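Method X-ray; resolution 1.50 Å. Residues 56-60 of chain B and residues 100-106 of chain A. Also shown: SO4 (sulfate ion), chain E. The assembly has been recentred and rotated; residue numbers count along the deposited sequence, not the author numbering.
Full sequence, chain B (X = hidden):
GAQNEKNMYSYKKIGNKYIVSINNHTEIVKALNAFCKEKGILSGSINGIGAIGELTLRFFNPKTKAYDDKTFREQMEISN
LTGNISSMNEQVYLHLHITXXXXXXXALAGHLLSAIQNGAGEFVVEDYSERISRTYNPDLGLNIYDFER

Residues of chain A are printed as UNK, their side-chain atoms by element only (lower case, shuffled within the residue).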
# COMPACT_ATOMS: atom_id res chain seq x y z
N THR B 56 0.70 -0.76 -18.78
CA THR B 56 1.97 -1.33 -19.26
C THR B 56 2.87 -1.57 -18.06
O THR B 56 3.16 -0.65 -17.28
CB THR B 56 2.64 -0.42 -20.26
OG1 THR B 56 1.70 -0.18 -21.34
CG2 THR B 56 3.87 -1.12 -20.83
N LEU B 57 3.26 -2.83 -17.90
CA LEU B 57 4.16 -3.29 -16.83
C LEU B 57 5.47 -3.72 -17.43
O LEU B 57 5.51 -4.17 -18.56
CB LEU B 57 3.55 -4.50 -16.11
CG LEU B 57 2.23 -4.32 -15.34
CD1 LEU B 57 1.66 -5.62 -14.71
CD2 LEU B 57 2.39 -3.16 -14.28
N ARG B 58 6.56 -3.59 -16.65
CA ARG B 58 7.88 -4.02 -17.07
C ARG B 58 8.40 -5.07 -16.11
O ARG B 58 8.17 -4.98 -14.94
CB ARG B 58 8.88 -2.85 -17.13
CG ARG B 58 10.34 -3.29 -17.47
CD ARG B 58 11.25 -2.12 -17.79
NE ARG B 58 10.94 -1.60 -19.12
CZ ARG B 58 11.18 -0.36 -19.54
NH1 ARG B 58 11.73 0.58 -18.77
NH2 ARG B 58 10.86 -0.06 -20.78
N PHE B 59 9.04 -6.09 -16.67
CA PHE B 59 9.71 -7.10 -15.87
C PHE B 59 11.17 -7.14 -16.28
O PHE B 59 11.51 -7.51 -17.41
CB PHE B 59 9.06 -8.47 -15.99
CG PHE B 59 9.52 -9.43 -14.93
CD1 PHE B 59 8.91 -9.46 -13.69
CD2 PHE B 59 10.59 -10.27 -15.18
CE1 PHE B 59 9.33 -10.34 -12.74
CE2 PHE B 59 11.03 -11.16 -14.21
CZ PHE B 59 10.39 -11.18 -12.99
N PHE B 60 12.00 -6.78 -15.32
CA PHE B 60 13.44 -6.68 -15.49
C PHE B 60 14.07 -7.98 -15.10
O PHE B 60 13.87 -8.46 -13.96
CB PHE B 60 13.98 -5.58 -14.58
CG PHE B 60 15.45 -5.31 -14.76
CD1 PHE B 60 15.92 -4.64 -15.88
CD2 PHE B 60 16.36 -5.71 -13.79
CE1 PHE B 60 17.27 -4.38 -16.03
CE2 PHE B 60 17.71 -5.44 -13.94
CZ PHE B 60 18.16 -4.78 -15.06
N UNK A 100 3.62 -9.39 -4.60
CA UNK A 100 4.67 -9.50 -5.60
C UNK A 100 4.12 -9.86 -6.98
O UNK A 100 3.06 -10.45 -7.08
c UNK A 100 5.76 -10.52 -5.20
c UNK A 100 6.37 -10.15 -3.84
c UNK A 100 5.19 -11.95 -5.22
N UNK A 101 4.84 -9.45 -8.02
CA UNK A 101 4.61 -9.84 -9.40
C UNK A 101 5.64 -10.83 -9.87
O UNK A 101 6.84 -10.66 -9.62
N UNK A 102 5.17 -11.84 -10.57
CA UNK A 102 6.04 -12.84 -11.18
C UNK A 102 6.38 -12.41 -12.60
O UNK A 102 5.91 -11.37 -13.07
c UNK A 102 4.65 -18.28 -9.20
n UNK A 102 5.03 -17.07 -9.57
c UNK A 102 5.37 -14.22 -11.16
c UNK A 102 4.86 -14.58 -9.78
c UNK A 102 4.13 -15.94 -9.80
n UNK A 102 5.54 -19.20 -8.94
n UNK A 102 3.38 -18.60 -9.12
N UNK A 103 7.20 -13.20 -13.29
CA UNK A 103 7.63 -12.83 -14.63
C UNK A 103 6.49 -12.81 -15.65
O UNK A 103 6.63 -12.22 -16.71
c UNK A 103 8.74 -13.76 -15.13
o UNK A 103 8.24 -15.06 -15.28
N UNK A 104 5.37 -13.46 -15.32
CA UNK A 104 4.17 -13.42 -16.17
C UNK A 104 3.16 -12.37 -15.72
O UNK A 104 2.03 -12.35 -16.20
o UNK A 104 2.29 -16.36 -14.95
c UNK A 104 2.92 -15.28 -14.95
o UNK A 104 3.09 -14.61 -13.90
c UNK A 104 3.50 -14.80 -16.25
N UNK A 105 3.58 -11.55 -14.76
CA UNK A 105 2.83 -10.41 -14.20
C UNK A 105 1.72 -10.85 -13.27
O UNK A 105 1.07 -10.01 -12.65
c UNK A 105 5.47 -8.35 -17.93
c UNK A 105 5.36 -7.72 -16.73
c UNK A 105 3.39 -9.02 -16.23
c UNK A 105 4.32 -8.07 -15.86
c UNK A 105 3.54 -9.66 -17.46
o UNK A 105 6.49 -8.04 -18.81
c UNK A 105 4.58 -9.34 -18.30
c UNK A 105 2.30 -9.43 -15.28
N UNK A 106 1.58 -12.16 -13.05
CA UNK A 106 0.62 -12.63 -12.06
C UNK A 106 1.11 -12.23 -10.68
O UNK A 106 2.31 -12.09 -10.47
c UNK A 106 0.39 -14.14 -12.15
o UNK A 106 1.56 -14.88 -11.80
S SO4 E . 3.78 -22.34 -7.84
O1 SO4 E . 5.17 -21.96 -7.77
O2 SO4 E . 3.33 -22.74 -9.18
O3 SO4 E . 2.93 -21.23 -7.37
O4 SO4 E . 3.60 -23.51 -6.93

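Position 100 of chain A carries three side-chain carbons, one bonded to CA and bearing the other two. Branching at the first carbon with no heteroatom identifies Val100(A). It lies in a strand, whose extended backbone suits a beta-branched residue, and it is buried although its side chain is out of reach of the chain B stretch.

Position 101 has backbone atoms alone, so it is Gly101(A). With no side chain to offer, it meets chain B through its carbonyl: O lies 4.0 Å from CE1 of Phe59(B), at the edge of that ring and near its plane, where the slightly positive ring hydrogens can face an oxygen.

Position 102 shows three carbons in a row, a nitrogen, then a carbon carrying two more nitrogens. That terminal group is a guanidinium, and the residue is Arg102(A). Its CA-to-CB bond points away from chain B, and the charged end binds a sulfate ion, probably from the crystallisation liquor: NH2 donates to O1 of the sulfate at 3.0 Å and NH1 to O3 at 3.2 Å. The backbone serves the contact instead, with O of Arg102(A) 3.6 Å from CE1 of Phe59(B).

Position 103 has one carbon followed by one oxygen. The carbon, CB, comes 3.6 Å from CE2 of Phe59(B), and the unbranched pair defines Ser103(A). Its CA sits over a face of the phenylalanine ring, 3.5 Å from the centroid and 9° off the normal, a CH-pi contact. Its CA-to-CB bond runs sideways, and CB of this small side chain packs beside CA.

Position 104 has two carbons, the second bearing two oxygens. This short carboxylate makes the residue Asp104(A). Its CA-to-CB bond points away from chain B, and the carboxylate works within its own chain: OD1 accepts a hydrogen bond from the backbone N of position 106 at 3.0 Å.

Position 105 presents one carbon leading to a six-carbon ring with an oxygen attached. The ring packs against Leu57(B), and the hydroxyl establishes Tyr105(A), whose CD1 lies 3.7 Å from CB of Leu57(B). Although CA-to-CB runs sideways, the end of the side chain comes nearer chain B, where OH lies 3.8 Å from CB of Phe59(B). This OH is hydrogen-bonded elsewhere in the structure, so the polar tip is satisfied while the ring packs against carbon.

Position 106 again has one carbon and one oxygen, and is Ser106(A). Out of reach of chain B, its OG donates to OD1 of Asp104(A) at 2.6 Å, while its O accepts a 2.9 Å hydrogen bond from N of Arg102(A).

The contact therefore depends on shape and packing, with no hydrogen bond across it. A type I turn from Arg102(A) to Tyr105(A), closed by a 2.9 Å bond from N of Tyr105(A) to O of Arg102(A), presents backbone to the Phe59(B) ring, while the tyrosine ring packs against Leu57(B) and the CB of Phe59(B). Together the two stretches bury 293 Å².

Chain A (100-106) VGRSDYS
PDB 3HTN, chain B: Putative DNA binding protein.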